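Arginine decarboxylase (Campylobacter jejuni subsp. jejuni, PDB 3NZP) probably catalyses the pyridoxal-phosphate-dependent decarboxylation of arginine to agmatine, a step of polyamine and spermidine biosynthesis. Local coordinates at residues Lys86-Pro91 against Tyr519-Gly524; Leu139-Phe144 against Ile167-Glu172; Leu446-Pro451 against Thr531-Ala536. All coordinates share one frame; numbering follows the deposited sequence.

In the fold
Contacts 1 and 3 lie near the middle of the chain, about 11 Å apart between centres, whereas contact 2 sits on the outer helical layer of the barrel, about 29 Å from contact 1 between centres. Contact 1 joins the barrel to the C-terminal beta domain at the cofactor and mixes hydrogen bonds with ring packing. Contact 3 stays within the beta domain, partly buried and nearly all van der Waals, and touches contact 1 where His532 NE2 probably bonds Glu521 OE1; Pro451 also packs against Gln520 and Leu523. Contact 2, between two neighbouring barrel helices, is buried despite its peripheral place and mainly apolar, with the amide of Asn141 at its margin.

Contact 1 (Lys86-Pro91 against Tyr519-Gly524); sequences KVNQYP and YQEVLG. With PLP (pyridoxal-5'-phosphate), chain E.
Val87 and Tyr519 form the close-packed end of this contact. Val87 CB lies over one face of the Tyr519 ring, 3.9 Å from its centroid, a CH-pi contact, while Lys86 CD comes up at the ring edge. Tyr519 CG stands anti to its carbonyl carbon (chi1 -69°), and Tyr519 N donates to Val87 O (2.8 Å, 163° at the hydrogen), fixing the backbone from which the ring reaches the cofactor. Tyr519 OH gives a 2.6 Å hydrogen bond to PLP O3P, which lies in the ring plane. Val522 CG1 packs against the amide of Gln89, whose NE2 bonds Leu85 O.

Toward Tyr90 and Glu521, both partly exposed, the contact is looser. Asn88 OD1 accepts from Tyr90 N in an Asx turn, and Asn88 ND2 donates to Glu521 OE2 (3.1 Å) from above the carboxylate plane, the Asn88 amide and Glu521 carboxylate planes 88° apart. Arg50 salt-bridges that same oxygen. Glu521 CB sits over one face of the Tyr90 ring, 4.3 Å from its centroid.

Lys86, predicted to carry the cofactor but not attached here, follows the first barrel strand and with Tyr519, Ser236, Gly274, Gly322 and Arg323 helps build the pyridoxal-phosphate site characteristic of fold type III decarboxylases.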
ATOM      1  N   LYS B  86      10.922  -6.847  -9.852  1.00 26.07           N
ATOM      2  CA  LYS B  86       9.787  -6.122  -9.304  1.00 28.28           C
ATOM      3  C   LYS B  86       9.144  -6.743  -8.053  1.00 22.84           C
ATOM      4  O   LYS B  86       8.510  -6.027  -7.291  1.00 30.53           O
ATOM      5  CB  LYS B  86       8.720  -5.915 -10.384  1.00 21.28           C
ATOM      6  CG  LYS B  86       7.791  -7.081 -10.589  1.00 39.53           C
ATOM      7  CD  LYS B  86       6.398  -6.766 -10.089  1.00 53.33           C
ATOM      8  CE  LYS B  86       5.733  -5.665 -10.912  1.00 70.42           C
ATOM      9  NZ  LYS B  86       5.577  -5.993 -12.369  1.00 71.81           N
ATOM     10  N   VAL B  87       9.298  -8.049  -7.822  1.00 25.63           N
ATOM     11  CA  VAL B  87       8.680  -8.660  -6.637  1.00 29.98           C
ATOM     12  C   VAL B  87       9.514  -8.455  -5.375  1.00 29.03           C
ATOM     13  O   VAL B  87       9.035  -8.689  -4.264  1.00 28.85           O
ATOM     14  CB  VAL B  87       8.408 -10.204  -6.806  1.00 29.52           C
ATOM     15  CG1 VAL B  87       7.877 -10.496  -8.184  1.00 16.60           C
ATOM     16  CG2 VAL B  87       9.665 -11.014  -6.512  1.00 38.31           C
ATOM     17  N   ASN B  88      10.763  -8.032  -5.556  1.00 28.60           N
ATOM     18  CA  ASN B  88      11.662  -7.773  -4.441  1.00 29.15           C
ATOM     19  C   ASN B  88      13.019  -7.354  -4.954  1.00 28.81           C
ATOM     20  O   ASN B  88      13.742  -8.173  -5.512  1.00 31.15           O
ATOM     21  CB  ASN B  88      11.840  -9.020  -3.584  1.00 28.31           C
ATOM     22  CG  ASN B  88      12.577  -8.718  -2.306  1.00 28.96           C
ATOM     23  OD1 ASN B  88      13.479  -7.876  -2.293  1.00 29.51           O
ATOM     24  ND2 ASN B  88      12.204  -9.386  -1.224  1.00 27.99           N
ATOM     25  N   GLN B  89      13.384  -6.093  -4.767  1.00 27.93           N
ATOM     26  CA  GLN B  89      14.685  -5.653  -5.259  1.00 30.16           C
ATOM     27  C   GLN B  89      15.721  -5.492  -4.171  1.00 30.40           C
ATOM     28  O   GLN B  89      16.837  -5.050  -4.438  1.00 35.84           O
ATOM     29  CB  GLN B  89      14.570  -4.336  -6.008  1.00 24.84           C
ATOM     30  CG  GLN B  89      13.539  -4.326  -7.083  1.00 34.33           C
ATOM     31  CD  GLN B  89      12.330  -3.523  -6.681  1.00 43.57           C
ATOM     32  OE1 GLN B  89      12.452  -2.360  -6.294  1.00 49.83           O
ATOM     33  NE2 GLN B  89      11.150  -4.130  -6.773  1.00 46.66           N
ATOM     34  N   TYR B  90      15.362  -5.842  -2.943  1.00 29.35           N
ATOM     35  CA  TYR B  90      16.296  -5.700  -1.837  1.00 30.25           C
ATOM     36  C   TYR B  90      17.531  -6.568  -2.010  1.00 30.82           C
ATOM     37  O   TYR B  90      17.433  -7.752  -2.323  1.00 33.28           O
ATOM     38  CB  TYR B  90      15.579  -5.999  -0.520  1.00 26.44           C
ATOM     39  CG  TYR B  90      14.712  -4.839  -0.069  1.00 34.98           C
ATOM     40  CD1 TYR B  90      15.087  -4.042   1.012  1.00 45.78           C
ATOM     41  CD2 TYR B  90      13.563  -4.489  -0.767  1.00 31.31           C
ATOM     42  CE1 TYR B  90      14.342  -2.923   1.382  1.00 46.20           C
ATOM     43  CE2 TYR B  90      12.811  -3.373  -0.406  1.00 37.43           C
ATOM     44  CZ  TYR B  90      13.208  -2.595   0.666  1.00 47.15           C
ATOM     45  OH  TYR B  90      12.480  -1.470   1.004  1.00 55.97           O
ATOM     46  N   PRO B  91      18.722  -5.975  -1.828  1.00 31.79           N
ATOM     47  CA  PRO B  91      19.976  -6.718  -1.971  1.00 28.81           C
ATOM     48  C   PRO B  91      19.985  -8.015  -1.157  1.00 32.22           C
ATOM     49  O   PRO B  91      20.430  -9.053  -1.646  1.00 28.49           O
ATOM     50  CB  PRO B  91      21.023  -5.703  -1.510  1.00 27.83           C
ATOM     51  CG  PRO B  91      20.276  -4.834  -0.557  1.00 26.02           C
ATOM     52  CD  PRO B  91      18.973  -4.637  -1.269  1.00 30.95           C
ATOM     53  N   TYR B 519       6.842  -9.160  -2.604  1.00 38.77           N
ATOM     54  CA  TYR B 519       5.949  -8.022  -2.663  1.00 37.90           C
ATOM     55  C   TYR B 519       5.664  -7.263  -1.349  1.00 39.98           C
ATOM     56  O   TYR B 519       5.051  -6.206  -1.383  1.00 45.23           O
ATOM     57  CB  TYR B 519       4.628  -8.473  -3.274  1.00 32.29           C
ATOM     58  CG  TYR B 519       4.736  -8.810  -4.730  1.00 31.10           C
ATOM     59  CD1 TYR B 519       5.221  -7.868  -5.635  1.00 32.85           C
ATOM     60  CD2 TYR B 519       4.301 -10.047  -5.222  1.00 24.35           C
ATOM     61  CE1 TYR B 519       5.261  -8.136  -6.992  1.00 34.86           C
ATOM     62  CE2 TYR B 519       4.336 -10.329  -6.584  1.00 20.07           C
ATOM     63  CZ  TYR B 519       4.813  -9.363  -7.463  1.00 31.02           C
ATOM     64  OH  TYR B 519       4.801  -9.571  -8.818  1.00 39.28           O
ATOM     65  N   GLN B 520       6.091  -7.760  -0.196  1.00 38.27           N
ATOM     66  CA  GLN B 520       5.784  -7.032   1.033  1.00 35.86           C
ATOM     67  C   GLN B 520       6.702  -5.885   1.333  1.00 42.07           C
ATOM     68  O   GLN B 520       6.258  -4.791   1.666  1.00 44.13           O
ATOM     69  CB  GLN B 520       5.796  -7.969   2.217  1.00 37.49           C
ATOM     70  CG  GLN B 520       4.864  -9.095   1.987  1.00 52.26           C
ATOM     71  CD  GLN B 520       3.502  -8.580   1.621  1.00 57.50           C
ATOM     72  OE1 GLN B 520       2.807  -8.007   2.455  1.00 47.66           O
ATOM     73  NE2 GLN B 520       3.113  -8.763   0.351  1.00 61.80           N
ATOM     74  N   GLU B 521       7.995  -6.129   1.227  1.00 47.34           N
ATOM     75  CA  GLU B 521       8.943  -5.083   1.516  1.00 46.58           C
ATOM     76  C   GLU B 521       8.827  -3.957   0.504  1.00 46.84           C
ATOM     77  O   GLU B 521       8.886  -2.785   0.884  1.00 46.89           O
ATOM     78  CB  GLU B 521      10.349  -5.655   1.514  1.00 50.30           C
ATOM     79  CG  GLU B 521      10.476  -6.954   2.276  1.00 44.60           C
ATOM     80  CD  GLU B 521      11.897  -7.413   2.333  1.00 47.16           C
ATOM     81  OE1 GLU B 521      12.722  -6.671   2.904  1.00 52.69           O
ATOM     82  OE2 GLU B 521      12.195  -8.501   1.799  1.00 52.62           O
ATOM     83  N   VAL B 522       8.660  -4.312  -0.772  1.00 52.51           N
ATOM     84  CA  VAL B 522       8.541  -3.322  -1.850  1.00 63.87           C
ATOM     85  C   VAL B 522       7.286  -2.482  -1.672  1.00 62.75           C
ATOM     86  O   VAL B 522       7.222  -1.327  -2.100  1.00 65.69           O
ATOM     87  CB  VAL B 522       8.493  -3.985  -3.269  1.00 59.48           C
ATOM     88  CG1 VAL B 522       9.906  -4.229  -3.790  1.00 61.52           C
ATOM     89  CG2 VAL B 522       7.732  -5.291  -3.214  1.00 60.86           C
ATOM     90  N   LEU B 523       6.288  -3.063  -1.028  1.00 57.62           N
ATOM     91  CA  LEU B 523       5.053  -2.350  -0.801  1.00 66.16           C
ATOM     92  C   LEU B 523       4.942  -1.897   0.648  1.00 71.58           C
ATOM     93  O   LEU B 523       3.846  -1.642   1.139  1.00 71.99           O
ATOM     94  CB  LEU B 523       3.870  -3.236  -1.188  1.00 72.39           C
ATOM     95  CG  LEU B 523       3.569  -3.399  -2.694  1.00 81.58           C
ATOM     96  CD1 LEU B 523       4.836  -3.709  -3.505  1.00 68.98           C
ATOM     97  CD2 LEU B 523       2.521  -4.491  -2.855  1.00 75.46           C
ATOM     98  N   GLY B 524       6.086  -1.795   1.323  1.00 78.90           N
ATOM     99  CA  GLY B 524       6.110  -1.355   2.708  1.00 75.47           C
ATOM    100  C   GLY B 524       5.775   0.119   2.781  1.00 84.00           C
ATOM    101  O   GLY B 524       6.669   0.975   2.784  1.00 82.83           O
TER
HETATM  102  N1  PLP E 701       6.536 -11.245 -15.532  1.00 67.11           N
HETATM  103  C2  PLP E 701       6.184  -9.988 -15.819  1.00 70.31           C
HETATM  104  C2A PLP E 701       6.320  -9.495 -17.234  1.00 59.62           C
HETATM  105  C3  PLP E 701       5.710  -9.122 -14.789  1.00 76.36           C
HETATM  106  O3  PLP E 701       5.354  -7.827 -15.076  1.00 79.52           O
HETATM  107  C4  PLP E 701       5.588  -9.657 -13.435  1.00 71.86           C
HETATM  108  C4A PLP E 701       5.093  -8.816 -12.327  1.00 51.54           C
HETATM  109  C5  PLP E 701       5.992 -11.030 -13.209  1.00 70.40           C
HETATM  110  C6  PLP E 701       6.449 -11.781 -14.300  1.00 71.54           C
HETATM  111  C5A PLP E 701       5.914 -11.676 -11.818  1.00 64.15           C
HETATM  112  O4P PLP E 701       4.777 -12.553 -11.707  1.00 52.96           O
HETATM  113  P   PLP E 701       4.782 -13.204 -10.222  1.00 35.39           P
HETATM  114  O1P PLP E 701       3.803 -14.306 -10.191  1.00 54.51           O
HETATM  115  O2P PLP E 701       6.225 -13.785  -9.846  1.00 37.56           O
HETATM  116  O3P PLP E 701       4.356 -12.104  -9.142  1.00 39.43           O

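Contact 2 (Leu139-Phe144 against Ile167-Glu172); sequences LINIGF and IDIAKE
The backbones come nearest at Asn141 and Ile169, 7.3 Å between CA atoms, and at Phe144 and Ala170, 8.2 Å between CA atoms; residues 139-144 are helical throughout, while the second segment leaves helical geometry at Lys171. Ile169 carries the contact. Its CD1 methyl is the point on which three side chains of the other helix converge. Ile140 meets it with CG2, the branch anti to its own backbone N, at 3.3 Å from Ile169 CD1. Phe144 brings the CD2 corner of its ring equally near, 3.3 Å from the same methyl. The phenyl and the isoleucine run antiparallel alongside each other, with Phe144 CE2 3.5 Å from Ile169 CG1. Asn141 closes the group from the partly exposed flank, its OD1 standing 3.5 Å from Ile169 CD1. Its ND2 turns back to a weak hydrogen bond with Arg137 O, a turn earlier in its own helix.

Farther along, the outer tip of the phenyl rests on the last turn of the second helix, meeting backbone as well as side chain: Phe144 CZ lies 3.5 Å from Ala170 CA and 3.9 Å from Ala170 CB. Polar groups play little part between the segments, and the packing is essentially hydrophobic.

These are consecutive helices of the PLP-binding TIM barrel, 137-148 and 160-170, linked through strand 152-157. Ile140 and Phe144 also pack on Ile166, and Phe144 reaches Pro178 just ahead of strand 179-183. From its other side helix 137-148 lays Leu139 and Ile142 on helix 113-122, and Ile142 additionally touches Phe599 of the second subunit.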
ATOM      1  N   LEU B 139      15.914   4.181 -22.252  1.00 37.99           N
ATOM      2  CA  LEU B 139      15.877   2.787 -21.809  1.00 34.62           C
ATOM      3  C   LEU B 139      16.357   1.811 -22.898  1.00 32.40           C
ATOM      4  O   LEU B 139      17.078   0.856 -22.608  1.00 23.56           O
ATOM      5  CB  LEU B 139      14.460   2.424 -21.354  1.00 36.80           C
ATOM      6  CG  LEU B 139      14.263   1.095 -20.622  1.00 26.68           C
ATOM      7  CD1 LEU B 139      15.202   0.976 -19.449  1.00 26.78           C
ATOM      8  CD2 LEU B 139      12.839   1.030 -20.148  1.00 29.84           C
ATOM      9  N   ILE B 140      15.961   2.059 -24.143  1.00 31.98           N
ATOM     10  CA  ILE B 140      16.374   1.209 -25.249  1.00 31.39           C
ATOM     11  C   ILE B 140      17.887   1.279 -25.415  1.00 34.47           C
ATOM     12  O   ILE B 140      18.563   0.256 -25.558  1.00 35.16           O
ATOM     13  CB  ILE B 140      15.687   1.641 -26.556  1.00 33.12           C
ATOM     14  CG1 ILE B 140      14.170   1.571 -26.362  1.00 36.10           C
ATOM     15  CG2 ILE B 140      16.107   0.748 -27.707  1.00 28.67           C
ATOM     16  CD1 ILE B 140      13.374   1.966 -27.578  1.00 32.72           C
ATOM     17  N   ASN B 141      18.422   2.494 -25.370  1.00 29.98           N
ATOM     18  CA  ASN B 141      19.855   2.684 -25.506  1.00 29.37           C
ATOM     19  C   ASN B 141      20.627   1.936 -24.449  1.00 32.70           C
ATOM     20  O   ASN B 141      21.572   1.204 -24.758  1.00 43.90           O
ATOM     21  CB  ASN B 141      20.202   4.157 -25.451  1.00 26.05           C
ATOM     22  CG  ASN B 141      20.311   4.748 -26.816  1.00 41.43           C
ATOM     23  OD1 ASN B 141      21.152   4.328 -27.607  1.00 48.69           O
ATOM     24  ND2 ASN B 141      19.453   5.718 -27.122  1.00 49.72           N
ATOM     25  N   ILE B 142      20.249   2.106 -23.194  1.00 28.01           N
ATOM     26  CA  ILE B 142      20.958   1.403 -22.148  1.00 34.04           C
ATOM     27  C   ILE B 142      20.827  -0.108 -22.342  1.00 33.44           C
ATOM     28  O   ILE B 142      21.733  -0.867 -21.992  1.00 31.35           O
ATOM     29  CB  ILE B 142      20.444   1.821 -20.757  1.00 36.24           C
ATOM     30  CG1 ILE B 142      20.938   0.835 -19.702  1.00 48.00           C
ATOM     31  CG2 ILE B 142      18.951   1.886 -20.755  1.00 50.58           C
ATOM     32  CD1 ILE B 142      20.458   1.175 -18.319  1.00 63.75           C
ATOM     33  N   GLY B 143      19.710  -0.546 -22.924  1.00 31.15           N
ATOM     34  CA  GLY B 143      19.526  -1.974 -23.165  1.00 29.45           C
ATOM     35  C   GLY B 143      20.591  -2.427 -24.143  1.00 30.93           C
ATOM     36  O   GLY B 143      21.189  -3.500 -24.007  1.00 18.09           O
ATOM     37  N   PHE B 144      20.811  -1.572 -25.139  1.00 34.12           N
ATOM     38  CA  PHE B 144      21.814  -1.782 -26.173  1.00 36.82           C
ATOM     39  C   PHE B 144      23.193  -1.827 -25.548  1.00 37.61           C
ATOM     40  O   PHE B 144      23.986  -2.726 -25.850  1.00 42.86           O
ATOM     41  CB  PHE B 144      21.778  -0.637 -27.186  1.00 37.56           C
ATOM     42  CG  PHE B 144      21.070  -0.969 -28.461  1.00 42.30           C
ATOM     43  CD1 PHE B 144      21.784  -1.403 -29.574  1.00 46.29           C
ATOM     44  CD2 PHE B 144      19.690  -0.858 -28.551  1.00 41.00           C
ATOM     45  CE1 PHE B 144      21.125  -1.727 -30.763  1.00 48.11           C
ATOM     46  CE2 PHE B 144      19.025  -1.178 -29.731  1.00 42.88           C
ATOM     47  CZ  PHE B 144      19.744  -1.613 -30.838  1.00 45.28           C
ATOM     48  N   ILE B 167      14.587  -0.164 -33.934  1.00 46.13           N
ATOM     49  CA  ILE B 167      15.078  -0.200 -35.311  1.00 44.80           C
ATOM     50  C   ILE B 167      15.937   1.026 -35.596  1.00 45.08           C
ATOM     51  O   ILE B 167      17.029   0.912 -36.152  1.00 46.27           O
ATOM     52  CB  ILE B 167      13.901  -0.252 -36.304  1.00 40.59           C
ATOM     53  CG1 ILE B 167      13.236  -1.627 -36.228  1.00 35.77           C
ATOM     54  CG2 ILE B 167      14.386   0.039 -37.704  1.00 35.83           C
ATOM     55  CD1 ILE B 167      11.943  -1.732 -36.996  1.00 33.92           C
ATOM     56  N   ASP B 168      15.440   2.195 -35.209  1.00 44.72           N
ATOM     57  CA  ASP B 168      16.167   3.437 -35.409  1.00 46.35           C
ATOM     58  C   ASP B 168      17.488   3.461 -34.692  1.00 47.03           C
ATOM     59  O   ASP B 168      18.531   3.527 -35.326  1.00 52.19           O
ATOM     60  CB  ASP B 168      15.345   4.623 -34.935  1.00 51.56           C
ATOM     61  CG  ASP B 168      14.223   4.943 -35.874  1.00 75.76           C
ATOM     62  OD1 ASP B 168      13.939   4.085 -36.746  1.00 80.94           O
ATOM     63  OD2 ASP B 168      13.622   6.040 -35.741  1.00 88.57           O
ATOM     64  N   ILE B 169      17.455   3.412 -33.366  1.00 48.35           N
ATOM     65  CA  ILE B 169      18.702   3.474 -32.628  1.00 47.45           C
ATOM     66  C   ILE B 169      19.574   2.262 -32.907  1.00 46.64           C
ATOM     67  O   ILE B 169      20.724   2.208 -32.481  1.00 44.03           O
ATOM     68  CB  ILE B 169      18.501   3.590 -31.092  1.00 43.96           C
ATOM     69  CG1 ILE B 169      18.467   2.209 -30.473  1.00 55.31           C
ATOM     70  CG2 ILE B 169      17.216   4.328 -30.752  1.00 44.48           C
ATOM     71  CD1 ILE B 169      18.721   2.260 -29.008  1.00 70.31           C
ATOM     72  N   ALA B 170      19.032   1.289 -33.625  1.00 52.16           N
ATOM     73  CA  ALA B 170      19.794   0.089 -33.944  1.00 58.05           C
ATOM     74  C   ALA B 170      20.919   0.443 -34.901  1.00 62.34           C
ATOM     75  O   ALA B 170      22.079   0.045 -34.711  1.00 60.28           O
ATOM     76  CB  ALA B 170      18.882  -0.946 -34.577  1.00 58.63           C
ATOM     77  N   LYS B 171      20.546   1.199 -35.931  1.00 61.82           N
ATOM     78  CA  LYS B 171      21.463   1.639 -36.972  1.00 61.47           C
ATOM     79  C   LYS B 171      22.217   2.886 -36.539  1.00 59.26           C
ATOM     80  O   LYS B 171      22.853   3.556 -37.346  1.00 60.05           O
ATOM     81  CB  LYS B 171      20.685   1.899 -38.271  1.00 61.48           C
ATOM     82  CG  LYS B 171      19.515   2.875 -38.144  1.00 63.74           C
ATOM     83  CD  LYS B 171      18.580   2.833 -39.376  1.00 61.60           C
ATOM     84  CE  LYS B 171      17.887   1.474 -39.540  1.00 63.20           C
ATOM     85  NZ  LYS B 171      17.022   1.416 -40.762  1.00 58.45           N
ATOM     86  N   GLU B 172      22.143   3.182 -35.248  1.00 63.65           N
ATOM     87  CA  GLU B 172      22.822   4.332 -34.678  1.00 63.00           C
ATOM     88  C   GLU B 172      23.908   3.863 -33.723  1.00 61.13           C
ATOM     89  O   GLU B 172      24.932   4.520 -33.576  1.00 58.22           O
ATOM     90  CB  GLU B 172      21.838   5.219 -33.917  1.00 71.80           C
ATOM     91  CG  GLU B 172      21.510   6.532 -34.595  1.00 88.15           C
ATOM     92  CD  GLU B 172      20.841   7.509 -33.641  1.00 97.76           C
ATOM     93  OE1 GLU B 172      20.628   8.675 -34.040  1.00108.02           O
ATOM     94  OE2 GLU B 172      20.533   7.110 -32.496  1.00 85.68           O
TER

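Contact 3 (Leu446-Pro451 against Thr531-Ala536)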
ATOM      1  N   LEU B 446       1.487  -3.751  10.403  1.00 92.12           N
ATOM      2  CA  LEU B 446       0.727  -4.522   9.407  1.00 90.50           C
ATOM      3  C   LEU B 446       0.597  -3.752   8.090  1.00 87.97           C
ATOM      4  O   LEU B 446      -0.134  -4.162   7.189  1.00 86.35           O
ATOM      5  CB  LEU B 446      -0.675  -4.866   9.933  1.00 88.85           C
ATOM      6  CG  LEU B 446      -0.808  -6.130  10.797  1.00 91.48           C
ATOM      7  CD1 LEU B 446      -2.198  -6.209  11.399  1.00 91.69           C
ATOM      8  CD2 LEU B 446      -0.533  -7.362   9.948  1.00 84.11           C
ATOM      9  N   PHE B 447       1.295  -2.625   8.001  1.00 85.59           N
ATOM     10  CA  PHE B 447       1.292  -1.808   6.803  1.00 82.53           C
ATOM     11  C   PHE B 447       2.703  -1.760   6.266  1.00 84.10           C
ATOM     12  O   PHE B 447       2.917  -1.573   5.075  1.00 88.37           O
ATOM     13  CB  PHE B 447       0.817  -0.390   7.112  1.00 85.54           C
ATOM     14  CG  PHE B 447      -0.664  -0.285   7.320  1.00 93.48           C
ATOM     15  CD1 PHE B 447      -1.268  -0.883   8.423  1.00 94.25           C
ATOM     16  CD2 PHE B 447      -1.466   0.376   6.390  1.00 91.03           C
ATOM     17  CE1 PHE B 447      -2.648  -0.827   8.596  1.00 93.62           C
ATOM     18  CE2 PHE B 447      -2.847   0.436   6.552  1.00 92.93           C
ATOM     19  CZ  PHE B 447      -3.439  -0.169   7.657  1.00 94.03           C
ATOM     20  N   GLN B 448       3.669  -1.933   7.157  1.00 87.88           N
ATOM     21  CA  GLN B 448       5.063  -1.895   6.760  1.00 88.55           C
ATOM     22  C   GLN B 448       5.551  -3.215   6.189  1.00 89.60           C
ATOM     23  O   GLN B 448       5.928  -3.280   5.020  1.00 97.11           O
ATOM     24  CB  GLN B 448       5.949  -1.489   7.939  1.00 86.25           C
ATOM     25  CG  GLN B 448       7.452  -1.627   7.673  1.00 85.16           C
ATOM     26  CD  GLN B 448       7.978  -0.685   6.588  1.00 81.84           C
ATOM     27  OE1 GLN B 448       9.057  -0.909   6.029  1.00 81.94           O
ATOM     28  NE2 GLN B 448       7.230   0.373   6.300  1.00 64.70           N
ATOM     29  N   SER B 449       5.541  -4.268   6.997  1.00 82.56           N
ATOM     30  CA  SER B 449       6.032  -5.559   6.533  1.00 84.24           C
ATOM     31  C   SER B 449       5.009  -6.410   5.811  1.00 87.59           C
ATOM     32  O   SER B 449       5.372  -7.352   5.115  1.00 82.69           O
ATOM     33  CB  SER B 449       6.587  -6.360   7.703  1.00 85.49           C
ATOM     34  OG  SER B 449       7.561  -5.614   8.396  1.00 99.02           O
HETATM   35  N   MSE B 450       3.733  -6.085   5.977  1.00 95.20           N
HETATM   36  CA  MSE B 450       2.676  -6.865   5.340  1.00102.45           C
HETATM   37  C   MSE B 450       1.589  -6.028   4.692  1.00103.10           C
HETATM   38  O   MSE B 450       0.438  -6.015   5.139  1.00106.31           O
HETATM   39  CB  MSE B 450       2.046  -7.824   6.354  1.00111.73           C
HETATM   40  CG  MSE B 450       2.800  -9.132   6.516  1.00118.93           C
HETATM   41 SE   MSE B 450       2.497  -9.992   8.232  1.00138.69          SE
HETATM   42  CE  MSE B 450       3.963  -9.233   9.219  1.00126.04           C
ATOM     43  N   PRO B 451       1.942  -5.318   3.616  1.00101.39           N
ATOM     44  CA  PRO B 451       0.981  -4.474   2.901  1.00 98.81           C
ATOM     45  C   PRO B 451      -0.095  -5.298   2.178  1.00 93.68           C
ATOM     46  O   PRO B 451      -1.268  -4.929   2.201  1.00 89.04           O
ATOM     47  CB  PRO B 451       1.875  -3.684   1.945  1.00102.48           C
ATOM     48  CG  PRO B 451       2.985  -4.653   1.653  1.00100.24           C
ATOM     49  CD  PRO B 451       3.286  -5.223   3.015  1.00 99.68           C
ATOM     50  N   THR B 531       9.700   2.643  10.107  1.00 68.33           N
ATOM     51  CA  THR B 531      10.579   2.212   9.020  1.00 66.35           C
ATOM     52  C   THR B 531      10.833   0.716   8.987  1.00 57.82           C
ATOM     53  O   THR B 531      10.530  -0.004   9.939  1.00 50.24           O
ATOM     54  CB  THR B 531      11.952   2.922   9.072  1.00 77.49           C
ATOM     55  OG1 THR B 531      12.682   2.483  10.229  1.00 78.60           O
ATOM     56  CG2 THR B 531      11.765   4.439   9.111  1.00 75.67           C
ATOM     57  N   HIS B 532      11.392   0.261   7.869  1.00 53.86           N
ATOM     58  CA  HIS B 532      11.690  -1.152   7.671  1.00 54.58           C
ATOM     59  C   HIS B 532      12.373  -1.679   8.940  1.00 48.37           C
ATOM     60  O   HIS B 532      13.271  -1.040   9.488  1.00 53.92           O
ATOM     61  CB  HIS B 532      12.582  -1.307   6.428  1.00 58.68           C
ATOM     62  CG  HIS B 532      12.820  -2.726   6.012  1.00 67.04           C
ATOM     63  ND1 HIS B 532      13.125  -3.727   6.911  1.00 68.42           N
ATOM     64  CD2 HIS B 532      12.889  -3.294   4.783  1.00 68.24           C
ATOM     65  CE1 HIS B 532      13.379  -4.846   6.254  1.00 68.56           C
ATOM     66  NE2 HIS B 532      13.244  -4.610   4.961  1.00 70.14           N
ATOM     67  N   PRO B 533      11.922  -2.835   9.443  1.00 39.35           N
ATOM     68  CA  PRO B 533      12.513  -3.406  10.650  1.00 38.59           C
ATOM     69  C   PRO B 533      13.919  -3.923  10.400  1.00 34.10           C
ATOM     70  O   PRO B 533      14.346  -4.034   9.257  1.00 29.44           O
ATOM     71  CB  PRO B 533      11.527  -4.518  11.022  1.00 40.26           C
ATOM     72  CG  PRO B 533      10.983  -4.941   9.709  1.00 29.43           C
ATOM     73  CD  PRO B 533      10.772  -3.635   8.991  1.00 34.90           C
ATOM     74  N   THR B 534      14.650  -4.218  11.467  1.00 37.68           N
ATOM     75  CA  THR B 534      15.997  -4.726  11.294  1.00 37.07           C
ATOM     76  C   THR B 534      15.931  -6.056  10.552  1.00 38.78           C
ATOM     77  O   THR B 534      15.079  -6.890  10.843  1.00 36.41           O
ATOM     78  CB  THR B 534      16.683  -4.950  12.640  1.00 36.30           C
ATOM     79  OG1 THR B 534      16.889  -3.692  13.286  1.00 39.42           O
ATOM     80  CG2 THR B 534      18.009  -5.640  12.444  1.00 29.73           C
ATOM     81  N   GLU B 535      16.810  -6.251   9.578  1.00 39.59           N
ATOM     82  CA  GLU B 535      16.812  -7.509   8.852  1.00 36.12           C
ATOM     83  C   GLU B 535      18.176  -8.158   8.974  1.00 37.56           C
ATOM     84  O   GLU B 535      19.190  -7.475   9.120  1.00 40.06           O
ATOM     85  CB  GLU B 535      16.467  -7.292   7.384  1.00 44.96           C
ATOM     86  CG  GLU B 535      17.572  -6.671   6.545  1.00 53.26           C
ATOM     87  CD  GLU B 535      17.201  -6.623   5.056  1.00 61.60           C
ATOM     88  OE1 GLU B 535      16.267  -5.850   4.693  1.00 44.47           O
ATOM     89  OE2 GLU B 535      17.838  -7.372   4.262  1.00 49.46           O
ATOM     90  N   ALA B 536      18.200  -9.484   8.934  1.00 36.75           N
ATOM     91  CA  ALA B 536      19.448 -10.217   9.054  1.00 38.82           C
ATOM     92  C   ALA B 536      19.404 -11.421   8.137  1.00 39.52           C
ATOM     93  O   ALA B 536      18.341 -12.010   7.947  1.00 42.11           O
ATOM     94  CB  ALA B 536      19.649 -10.665  10.497  1.00 37.02           C
TER
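Within the C-terminal beta domain, the loop that follows strand 438-442 packs here on the chain entering strand 534-540, through Gln448 and Ser449 on one side and His532 and Pro533 on the other. Gln448 has the larger share of the buried area on its side. Its chi1 of 171° puts CG anti to the backbone N, and the bend at chi2 turns CD toward the other segment. There Gln448 OE1 lies 3.1 Å from His532 CA and 3.6 Å from His532 CB. The same oxygen is close to His532 N, but the angle is too poor for a hydrogen bond. Lower on the chain, Gln448 CG passes obliquely by Pro533 CD at 4.1 Å, and Ser449 OG rests against the proline ring, 3.7 Å from Pro533 CG.

The imidazole is held by bonds that do not involve the glutamine. His532 ND1 donates to Pro533 O (2.7 Å), on a lone pair in the carbonyl plane, although the oxygen is tilted 21° from the ring plane. His532 NE2 probably bonds Glu521 OE1, and the ring also packs on Leu48 of strand 47-50.

Both ring nitrogens of His532 are therefore probably engaged, which would fix the ring's rotation; the nearby Glu521 carboxylate would probably favour a protonated imidazole. Between the two segments themselves, the polar ends of Gln448 and Ser449 lie against carbon atoms of His532 and Pro533, in van der Waals contact.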